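Local coordinates for protein phosphodiesterase MJ0936 (Methanocaldococcus jannaschii, PDB 2AHD) that belongs to the calcineurin-like phosphoesterase superfamily and is a small alpha/beta protein built around two mixed beta-sheets, at residues T9-P14 with S39-K44; I32-F37 with V115-H120; K92-H97 with G111-V116. One frame throughout, in Å; residues are numbered along the deposited sequence.

Contact 1 (T9-P14 with S39-K44); sequences THDHLP and SLFVIK
Asp11 and Ser39 carry the polar half of this contact, joined by two hydrogen bonds. The backbone N of Ser39 gives one to Asp11 OD1 (2.9 Å), meeting the syn lone pair of OD1 with an N-H...O angle of 149°. The hydroxyl OG of the same serine donates to Asp11 OD2 (2.7 Å), also on the syn side but 29° out of the carboxylate plane. With CG anti to its carbonyl carbon (chi1 -60°), the Asp11 carboxylate comes up to Ser39.

Packing is carried by Phe41: CZ lies 3.7 Å from Asp11 CG, and CE1 makes the apolar contact with Leu13 CD1 at 4.2 Å, near the start of helix 13-24. Val42 CG2 packs beside Asp11 OD1, and the Val42 side chain also touches Ile16 of that helix.

The backbone of 9-14 is curled into a type I' turn from Thr9 to His12, closed by His12 N and Thr9 O, and Thr9 OG1 bonds to Asp36 O. Thr9 and His10 end the Asp-X-His sequence of calcineurin-like phosphoesterases. Because a single serine grips both oxygens of Asp11, which would restrain the rotation of the carboxylate, the contact ties the loop following this motif to the 39-44 segment.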
loop_
_atom_site.group_PDB
_atom_site.type_symbol
_atom_site.label_atom_id
_atom_site.label_comp_id
_atom_site.label_asym_id
_atom_site.label_seq_id
_atom_site.Cartn_x
_atom_site.Cartn_y
_atom_site.Cartn_z
ATOM N N THR A 9 -7.396 -4.553 2.936
ATOM C CA THR A 9 -8.633 -4.530 2.178
ATOM C C THR A 9 -9.605 -5.583 2.714
ATOM O O THR A 9 -10.821 -5.462 2.562
ATOM C CB THR A 9 -8.367 -4.794 0.711
ATOM O OG1 THR A 9 -7.515 -5.941 0.586
ATOM C CG2 THR A 9 -7.719 -3.586 0.077
ATOM N N HIS A 10 -9.055 -6.621 3.335
ATOM C CA HIS A 10 -9.841 -7.694 3.932
ATOM C C HIS A 10 -11.010 -8.229 3.122
ATOM O O HIS A 10 -12.147 -8.257 3.586
ATOM C CB HIS A 10 -10.317 -7.241 5.298
ATOM C CG HIS A 10 -9.199 -6.863 6.215
ATOM N ND1 HIS A 10 -8.425 -7.799 6.864
ATOM C CD2 HIS A 10 -8.662 -5.657 6.517
ATOM C CE1 HIS A 10 -7.454 -7.187 7.522
ATOM N NE2 HIS A 10 -7.574 -5.887 7.326
ATOM N N ASP A 11 -10.713 -8.654 1.900
ATOM C CA ASP A 11 -11.703 -9.239 1.005
ATOM C C ASP A 11 -12.917 -8.391 0.611
ATOM O O ASP A 11 -13.819 -8.881 -0.089
ATOM C CB ASP A 11 -12.182 -10.549 1.610
ATOM C CG ASP A 11 -11.061 -11.532 1.803
ATOM O OD1 ASP A 11 -9.975 -11.307 1.236
ATOM O OD2 ASP A 11 -11.266 -12.537 2.506
ATOM N N HIS A 12 -12.940 -7.130 1.039
ATOM C CA HIS A 12 -14.055 -6.252 0.719
ATOM C C HIS A 12 -14.056 -5.918 -0.760
ATOM O O HIS A 12 -13.630 -4.835 -1.160
ATOM C CB HIS A 12 -13.949 -4.980 1.538
ATOM C CG HIS A 12 -15.199 -4.166 1.548
ATOM N ND1 HIS A 12 -15.645 -3.501 2.668
ATOM C CD2 HIS A 12 -16.090 -3.895 0.570
ATOM C CE1 HIS A 12 -16.759 -2.856 2.380
ATOM N NE2 HIS A 12 -17.050 -3.079 1.112
ATOM N N LEU A 13 -14.557 -6.837 -1.577
ATOM C CA LEU A 13 -14.553 -6.632 -3.019
ATOM C C LEU A 13 -15.033 -5.272 -3.529
ATOM O O LEU A 13 -14.370 -4.652 -4.349
ATOM C CB LEU A 13 -15.310 -7.765 -3.700
ATOM C CG LEU A 13 -14.504 -9.066 -3.626
ATOM C CD1 LEU A 13 -15.243 -10.186 -4.323
ATOM C CD2 LEU A 13 -13.142 -8.851 -4.266
ATOM N N PRO A 14 -16.185 -4.792 -3.049
ATOM C CA PRO A 14 -16.717 -3.500 -3.475
ATOM C C PRO A 14 -15.681 -2.405 -3.360
ATOM O O PRO A 14 -15.312 -1.781 -4.343
ATOM C CB PRO A 14 -17.864 -3.277 -2.517
ATOM C CG PRO A 14 -18.373 -4.640 -2.315
ATOM C CD PRO A 14 -17.116 -5.451 -2.121
ATOM N N SER A 39 -7.517 -12.911 1.142
ATOM C CA SER A 39 -7.873 -14.085 0.360
ATOM C C SER A 39 -7.375 -14.039 -1.072
ATOM O O SER A 39 -7.302 -12.973 -1.676
ATOM C CB SER A 39 -9.384 -14.277 0.367
ATOM O OG SER A 39 -9.844 -14.661 1.644
ATOM N N LEU A 40 -7.051 -15.210 -1.616
ATOM C CA LEU A 40 -6.550 -15.335 -2.981
ATOM C C LEU A 40 -7.433 -14.706 -4.033
ATOM O O LEU A 40 -6.935 -14.000 -4.910
ATOM C CB LEU A 40 -6.336 -16.808 -3.342
ATOM C CG LEU A 40 -4.887 -17.304 -3.328
ATOM C CD1 LEU A 40 -4.823 -18.813 -3.482
ATOM C CD2 LEU A 40 -4.135 -16.602 -4.441
ATOM N N PHE A 41 -8.737 -14.952 -3.956
ATOM C CA PHE A 41 -9.643 -14.405 -4.957
ATOM C C PHE A 41 -9.516 -12.904 -5.112
ATOM O O PHE A 41 -9.965 -12.336 -6.102
ATOM C CB PHE A 41 -11.105 -14.810 -4.673
ATOM C CG PHE A 41 -11.661 -14.313 -3.365
ATOM C CD1 PHE A 41 -12.072 -12.999 -3.218
ATOM C CD2 PHE A 41 -11.798 -15.177 -2.281
ATOM C CE1 PHE A 41 -12.612 -12.549 -2.017
ATOM C CE2 PHE A 41 -12.337 -14.736 -1.074
ATOM C CZ PHE A 41 -12.745 -13.421 -0.941
ATOM N N VAL A 42 -8.877 -12.262 -4.146
ATOM C CA VAL A 42 -8.704 -10.822 -4.214
ATOM C C VAL A 42 -7.755 -10.422 -5.342
ATOM O O VAL A 42 -7.960 -9.405 -6.000
ATOM C CB VAL A 42 -8.157 -10.261 -2.891
ATOM C CG1 VAL A 42 -7.871 -8.769 -3.044
ATOM C CG2 VAL A 42 -9.162 -10.500 -1.772
ATOM N N ILE A 43 -6.724 -11.230 -5.569
ATOM C CA ILE A 43 -5.747 -10.936 -6.603
ATOM C C ILE A 43 -6.364 -10.841 -8.002
ATOM O O ILE A 43 -5.940 -10.019 -8.814
ATOM C CB ILE A 43 -4.619 -11.995 -6.620
ATOM C CG1 ILE A 43 -3.956 -12.087 -5.247
ATOM C CG2 ILE A 43 -3.581 -11.639 -7.655
ATOM C CD1 ILE A 43 -3.365 -10.794 -4.745
ATOM N N LYS A 44 -7.367 -11.667 -8.289
ATOM C CA LYS A 44 -7.985 -11.643 -9.612
ATOM C C LYS A 44 -8.677 -10.323 -9.913
ATOM O O LYS A 44 -9.013 -10.028 -11.055
ATOM C CB LYS A 44 -8.974 -12.802 -9.776
ATOM C CG LYS A 44 -8.351 -14.219 -9.667
ATOM C CD LYS A 44 -7.177 -14.497 -10.657
ATOM C CE LYS A 44 -5.802 -14.136 -10.060
ATOM N NZ LYS A 44 -4.641 -14.584 -10.877
#

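Contact 2 (I32-F37 with V115-H120); sequences IHCGDF and VVIYGH
Ile32 and Cys34 face Ile117 across the buried middle of the beta-sandwich core, flanked by helices, of the calcineurin-like fold, where strand 30-33 of one mixed sheet packs against strand 115-118 of the other. No hydrogen bond spans the two segments, and the join is apolar. The isoleucines reach toward each other tip to tip, with Ile32 CD1 3.4 Å from Ile117 CD1. Both chains are extended at their ends: chi2 is -180° in Ile32 and 177° in Ile117, which carries each CD1 outward to the meeting point. Ile95 flanks Ile32 and Cys34, and Phe93 lies against Ile117, so that strand 91-96 shares in the same core.

Past the strand end, the chain of 32-37 turns into the loop holding Gly35 and Asp36, the Gly-Asp pair characteristic of the superfamily; a carboxylate oxygen of Asp36 accepts a hydrogen bond from Asn60 N. The CB of Tyr118 points away from 32-37, and its side chain touches Leu104 of helix 101-110; what it offers here is backbone. Cys34 SG rests against this bare main chain as well as against the branch methyl Ile117 CG2 (3.8 Å), lying 3.9 Å from Tyr118 C and 4.1 Å from Gly119 N.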
loop_
_atom_site.group_PDB
_atom_site.type_symbol
_atom_site.label_atom_id
_atom_site.label_comp_id
_atom_site.label_asym_id
_atom_site.label_seq_id
_atom_site.Cartn_x
_atom_site.Cartn_y
_atom_site.Cartn_z
ATOM N N ILE A 32 0.934 0.805 -4.253
ATOM C CA ILE A 32 1.484 0.116 -3.082
ATOM C C ILE A 32 0.330 -0.396 -2.213
ATOM O O ILE A 32 -0.606 0.345 -1.917
ATOM C CB ILE A 32 2.329 1.063 -2.217
ATOM C CG1 ILE A 32 3.448 1.673 -3.044
ATOM C CG2 ILE A 32 2.898 0.315 -1.029
ATOM C CD1 ILE A 32 4.314 2.605 -2.255
ATOM N N HIS A 33 0.397 -1.659 -1.813
ATOM C CA HIS A 33 -0.633 -2.267 -0.980
ATOM C C HIS A 33 0.145 -2.954 0.116
ATOM O O HIS A 33 0.825 -3.932 -0.130
ATOM C CB HIS A 33 -1.416 -3.287 -1.799
ATOM C CG HIS A 33 -2.550 -3.926 -1.063
ATOM N ND1 HIS A 33 -2.388 -4.559 0.150
ATOM C CD2 HIS A 33 -3.854 -4.073 -1.391
ATOM C CE1 HIS A 33 -3.542 -5.070 0.536
ATOM N NE2 HIS A 33 -4.449 -4.790 -0.382
ATOM N N CYS A 34 0.066 -2.452 1.332
ATOM C CA CYS A 34 0.854 -3.064 2.388
ATOM C C CYS A 34 0.118 -3.987 3.319
ATOM O O CYS A 34 0.733 -4.694 4.109
ATOM C CB CYS A 34 1.542 -1.981 3.221
ATOM S SG CYS A 34 0.842 -0.325 3.083
ATOM N N GLY A 35 -1.200 -4.001 3.210
ATOM C CA GLY A 35 -2.004 -4.796 4.122
ATOM C C GLY A 35 -2.383 -6.193 3.741
ATOM O O GLY A 35 -1.699 -6.855 2.976
ATOM N N ASP A 36 -3.492 -6.636 4.308
ATOM C CA ASP A 36 -3.992 -7.967 4.044
ATOM C C ASP A 36 -5.042 -7.909 2.937
ATOM O O ASP A 36 -6.108 -7.322 3.115
ATOM C CB ASP A 36 -4.652 -8.588 5.297
ATOM C CG ASP A 36 -3.859 -8.366 6.583
ATOM O OD1 ASP A 36 -4.276 -7.514 7.400
ATOM O OD2 ASP A 36 -2.839 -9.047 6.787
ATOM N N PHE A 37 -4.732 -8.478 1.777
ATOM C CA PHE A 37 -5.730 -8.538 0.706
ATOM C C PHE A 37 -6.544 -9.574 1.405
ATOM O O PHE A 37 -7.775 -9.529 1.459
ATOM C CB PHE A 37 -5.167 -9.188 -0.554
ATOM C CG PHE A 37 -3.803 -8.727 -0.907
ATOM C CD1 PHE A 37 -2.725 -9.057 -0.103
ATOM C CD2 PHE A 37 -3.600 -7.930 -2.029
ATOM C CE1 PHE A 37 -1.463 -8.593 -0.409
ATOM C CE2 PHE A 37 -2.346 -7.463 -2.344
ATOM C CZ PHE A 37 -1.273 -7.792 -1.536
ATOM N N VAL A 115 10.418 8.276 2.625
ATOM C CA VAL A 115 9.038 7.939 2.914
ATOM C C VAL A 115 8.965 6.584 3.588
ATOM O O VAL A 115 9.781 5.718 3.313
ATOM C CB VAL A 115 8.223 7.889 1.609
ATOM C CG1 VAL A 115 6.742 7.794 1.917
ATOM C CG2 VAL A 115 8.528 9.123 0.766
ATOM N N VAL A 116 8.004 6.418 4.493
ATOM C CA VAL A 116 7.786 5.142 5.180
ATOM C C VAL A 116 6.286 4.882 5.167
ATOM O O VAL A 116 5.508 5.626 5.750
ATOM C CB VAL A 116 8.287 5.155 6.630
ATOM C CG1 VAL A 116 8.032 3.820 7.269
ATOM C CG2 VAL A 116 9.762 5.448 6.661
ATOM N N ILE A 117 5.890 3.825 4.474
ATOM C CA ILE A 117 4.492 3.461 4.338
ATOM C C ILE A 117 4.181 2.166 5.079
ATOM O O ILE A 117 4.969 1.227 5.042
ATOM C CB ILE A 117 4.148 3.288 2.858
ATOM C CG1 ILE A 117 4.552 4.551 2.091
ATOM C CG2 ILE A 117 2.667 2.983 2.702
ATOM C CD1 ILE A 117 4.316 4.462 0.618
ATOM N N TYR A 118 3.030 2.107 5.745
ATOM C CA TYR A 118 2.652 0.910 6.495
ATOM C C TYR A 118 1.157 0.888 6.766
ATOM O O TYR A 118 0.501 1.905 6.643
ATOM C CB TYR A 118 3.414 0.871 7.817
ATOM C CG TYR A 118 2.902 1.867 8.814
ATOM C CD1 TYR A 118 2.060 1.472 9.848
ATOM C CD2 TYR A 118 3.215 3.212 8.700
ATOM C CE1 TYR A 118 1.545 2.390 10.741
ATOM C CE2 TYR A 118 2.707 4.147 9.584
ATOM C CZ TYR A 118 1.874 3.730 10.606
ATOM O OH TYR A 118 1.392 4.647 11.510
ATOM N N GLY A 119 0.627 -0.275 7.132
ATOM C CA GLY A 119 -0.794 -0.387 7.420
ATOM C C GLY A 119 -1.002 -1.100 8.740
ATOM O O GLY A 119 -0.471 -0.674 9.762
ATOM N N HIS A 120 -1.787 -2.170 8.729
ATOM C CA HIS A 120 -2.027 -2.975 9.928
ATOM C C HIS A 120 -2.862 -2.391 11.046
ATOM O O HIS A 120 -3.703 -3.081 11.604
ATOM C CB HIS A 120 -0.704 -3.417 10.527
ATOM C CG HIS A 120 -0.848 -4.197 11.794
ATOM N ND1 HIS A 120 -1.688 -5.284 11.909
ATOM C CD2 HIS A 120 -0.219 -4.081 12.985
ATOM C CE1 HIS A 120 -1.566 -5.808 13.112
ATOM N NE2 HIS A 120 -0.680 -5.098 13.785
#

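Contact 3 (K92-H97 with G111-V116); sequences KFFITH and GLYDVV
The main chain of Lys92, not its ammonium group, makes the bonds to Asp114: Lys92 N donates to the anti lone pair of carboxylate oxygen OD2, and Lys92 O accepts from Asp114 N, which is tilted 22° from the carbonyl plane. The same Lys92 O takes a second bond from Val115 N at 2.8 Å, nearly straight along the carbonyl. The ammonium stays further off, with Lys92 NZ 4.5 Å from Asp114 OD2; it makes a weak hydrogen bond to Asp90 O and a long, weak ion pair with Glu87. Two residues beyond Lys92, Phe94 N makes a weak bond to the O of the same Val115 (3.2 Å).

Aromatic rings pack on both faces of this strand pair. Phe94 CB sits over the centre of the Tyr113 ring, 3.7 Å from the centroid, a CH-pi contact 6° off the ring normal; the two ring planes are inclined at 32°. Phe94 CG, anti to its backbone N, leads its ring on so that Val116 CG1 meets it at the edge, 4.3 Å from Phe94 CD2. On the other face, Phe93 and Val115 lie side by side, with Val115 CB 4.1 Å from the Phe93 ring centroid, above the face but toward the rim.

Further out, Tyr113 OH is hydrogen-bonded to Ser85 OG of strand 83-88, which also backs Phe93 through Val86 and Ile88. Helix 101-110 covers Phe94 through Ala107 and Val116 through Leu104 and Ile108. Parallel neighbouring strands connected through a helix packed on one face of the sheet make a beta-alpha-beta crossover, here 91-96, 101-110 and 115-118.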
loop_
_atom_site.group_PDB
_atom_site.type_symbol
_atom_site.label_atom_id
_atom_site.label_comp_id
_atom_site.label_asym_id
_atom_site.label_seq_id
_atom_site.Cartn_x
_atom_site.Cartn_y
_atom_site.Cartn_z
ATOM N N LYS A 92 13.498 7.775 -1.255
ATOM C CA LYS A 92 13.794 6.493 -0.621
ATOM C C LYS A 92 12.561 6.006 0.123
ATOM O O LYS A 92 12.063 6.684 1.024
ATOM C CB LYS A 92 14.961 6.640 0.363
ATOM C CG LYS A 92 16.214 5.843 -0.001
ATOM C CD LYS A 92 16.810 6.292 -1.330
ATOM C CE LYS A 92 17.264 7.746 -1.288
ATOM N NZ LYS A 92 17.807 8.188 -2.607
ATOM N N PHE A 93 12.076 4.830 -0.261
ATOM C CA PHE A 93 10.892 4.246 0.352
ATOM C C PHE A 93 11.189 3.015 1.192
ATOM O O PHE A 93 12.178 2.318 0.969
ATOM C CB PHE A 93 9.879 3.819 -0.718
ATOM C CG PHE A 93 9.163 4.954 -1.388
ATOM C CD1 PHE A 93 9.789 5.723 -2.353
ATOM C CD2 PHE A 93 7.840 5.233 -1.074
ATOM C CE1 PHE A 93 9.106 6.752 -2.997
ATOM C CE2 PHE A 93 7.154 6.260 -1.715
ATOM C CZ PHE A 93 7.787 7.018 -2.678
ATOM N N PHE A 94 10.319 2.773 2.169
ATOM C CA PHE A 94 10.375 1.581 3.008
ATOM C C PHE A 94 8.935 1.219 3.278
ATOM O O PHE A 94 8.209 1.983 3.901
ATOM C CB PHE A 94 11.067 1.788 4.334
ATOM C CG PHE A 94 11.165 0.526 5.131
ATOM C CD1 PHE A 94 11.834 -0.578 4.619
ATOM C CD2 PHE A 94 10.569 0.421 6.377
ATOM C CE1 PHE A 94 11.910 -1.770 5.337
ATOM C CE2 PHE A 94 10.638 -0.772 7.106
ATOM C CZ PHE A 94 11.312 -1.867 6.581
ATOM N N ILE A 95 8.533 0.046 2.806
ATOM C CA ILE A 95 7.166 -0.414 2.943
ATOM C C ILE A 95 7.050 -1.677 3.775
ATOM O O ILE A 95 7.885 -2.569 3.691
ATOM C CB ILE A 95 6.578 -0.681 1.564
ATOM C CG1 ILE A 95 6.836 0.526 0.665
ATOM C CG2 ILE A 95 5.104 -0.958 1.674
ATOM C CD1 ILE A 95 6.392 0.336 -0.762
ATOM N N THR A 96 6.002 -1.742 4.584
ATOM C CA THR A 96 5.763 -2.902 5.434
ATOM C C THR A 96 4.394 -2.794 6.075
ATOM O O THR A 96 3.944 -1.706 6.388
ATOM C CB THR A 96 6.846 -3.038 6.556
ATOM O OG1 THR A 96 6.600 -4.232 7.308
ATOM C CG2 THR A 96 6.825 -1.838 7.505
ATOM N N HIS A 97 3.725 -3.925 6.239
ATOM C CA HIS A 97 2.414 -3.958 6.873
ATOM C C HIS A 97 2.732 -3.677 8.330
ATOM O O HIS A 97 3.676 -4.266 8.854
ATOM C CB HIS A 97 1.837 -5.362 6.723
ATOM C CG HIS A 97 0.509 -5.555 7.377
ATOM N ND1 HIS A 97 -0.653 -5.026 6.869
ATOM C CD2 HIS A 97 0.154 -6.251 8.483
ATOM C CE1 HIS A 97 -1.669 -5.390 7.630
ATOM N NE2 HIS A 97 -1.207 -6.134 8.616
ATOM N N GLY A 111 16.353 7.350 9.416
ATOM C CA GLY A 111 16.583 8.458 8.515
ATOM C C GLY A 111 17.278 8.032 7.241
ATOM O O GLY A 111 17.949 8.837 6.602
ATOM N N LEU A 112 17.127 6.771 6.860
ATOM C CA LEU A 112 17.755 6.298 5.639
ATOM C C LEU A 112 16.734 6.299 4.515
ATOM O O LEU A 112 17.069 6.010 3.369
ATOM C CB LEU A 112 18.307 4.890 5.845
ATOM C CG LEU A 112 19.358 4.787 6.949
ATOM C CD1 LEU A 112 19.703 3.339 7.231
ATOM C CD2 LEU A 112 20.585 5.559 6.523
ATOM N N TYR A 113 15.488 6.630 4.846
ATOM C CA TYR A 113 14.408 6.660 3.858
ATOM C C TYR A 113 13.674 7.981 3.870
ATOM O O TYR A 113 13.574 8.638 4.900
ATOM C CB TYR A 113 13.403 5.545 4.132
ATOM C CG TYR A 113 13.991 4.162 4.083
ATOM C CD1 TYR A 113 14.145 3.491 2.868
ATOM C CD2 TYR A 113 14.405 3.525 5.256
ATOM C CE1 TYR A 113 14.696 2.217 2.823
ATOM C CE2 TYR A 113 14.958 2.255 5.223
ATOM C CZ TYR A 113 15.098 1.602 4.004
ATOM O OH TYR A 113 15.616 0.330 3.970
ATOM N N ASP A 114 13.143 8.354 2.714
ATOM C CA ASP A 114 12.411 9.610 2.573
ATOM C C ASP A 114 10.960 9.437 2.983
ATOM O O ASP A 114 10.358 10.320 3.605
ATOM C CB ASP A 114 12.483 10.094 1.120
ATOM C CG ASP A 114 13.878 10.509 0.720
ATOM O OD1 ASP A 114 14.371 11.518 1.269
ATOM O OD2 ASP A 114 14.484 9.826 -0.132
ATOM N N VAL A 115 10.418 8.276 2.625
ATOM C CA VAL A 115 9.038 7.939 2.914
ATOM C C VAL A 115 8.965 6.584 3.588
ATOM O O VAL A 115 9.781 5.718 3.313
ATOM C CB VAL A 115 8.223 7.889 1.609
ATOM C CG1 VAL A 115 6.742 7.794 1.917
ATOM C CG2 VAL A 115 8.528 9.123 0.766
ATOM N N VAL A 116 8.004 6.418 4.493
ATOM C CA VAL A 116 7.786 5.142 5.180
ATOM C C VAL A 116 6.286 4.882 5.167
ATOM O O VAL A 116 5.508 5.626 5.750
ATOM C CB VAL A 116 8.287 5.155 6.630
ATOM C CG1 VAL A 116 8.032 3.820 7.269
ATOM C CG2 VAL A 116 9.762 5.448 6.661
#

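In the fold
Contacts 2 and 3 share Val115 and Val116, and their centres lie 11 Å apart. Parallel pairing continues from contact 3 into contact 2, where Ile117 N probably bonds to Phe94 O (3.0 Å) and Ile117 O to Thr96 N (3.2 Å). Contact 1 reaches contact 2 from the other side: His10 N lies 3.0 Å from Asp36 O, a probable hydrogen bond, although the centres are 15 Å apart. Contacts 1 and 3 do not touch, with centres 26 Å apart on opposite sides of the chain's centre. Contact 2 lies between them, where Asp36 of Gly-Asp and Asp8 of Asp-X-His, with His97 beside them, sit in loops that form the active-site region in relatives, and probably here.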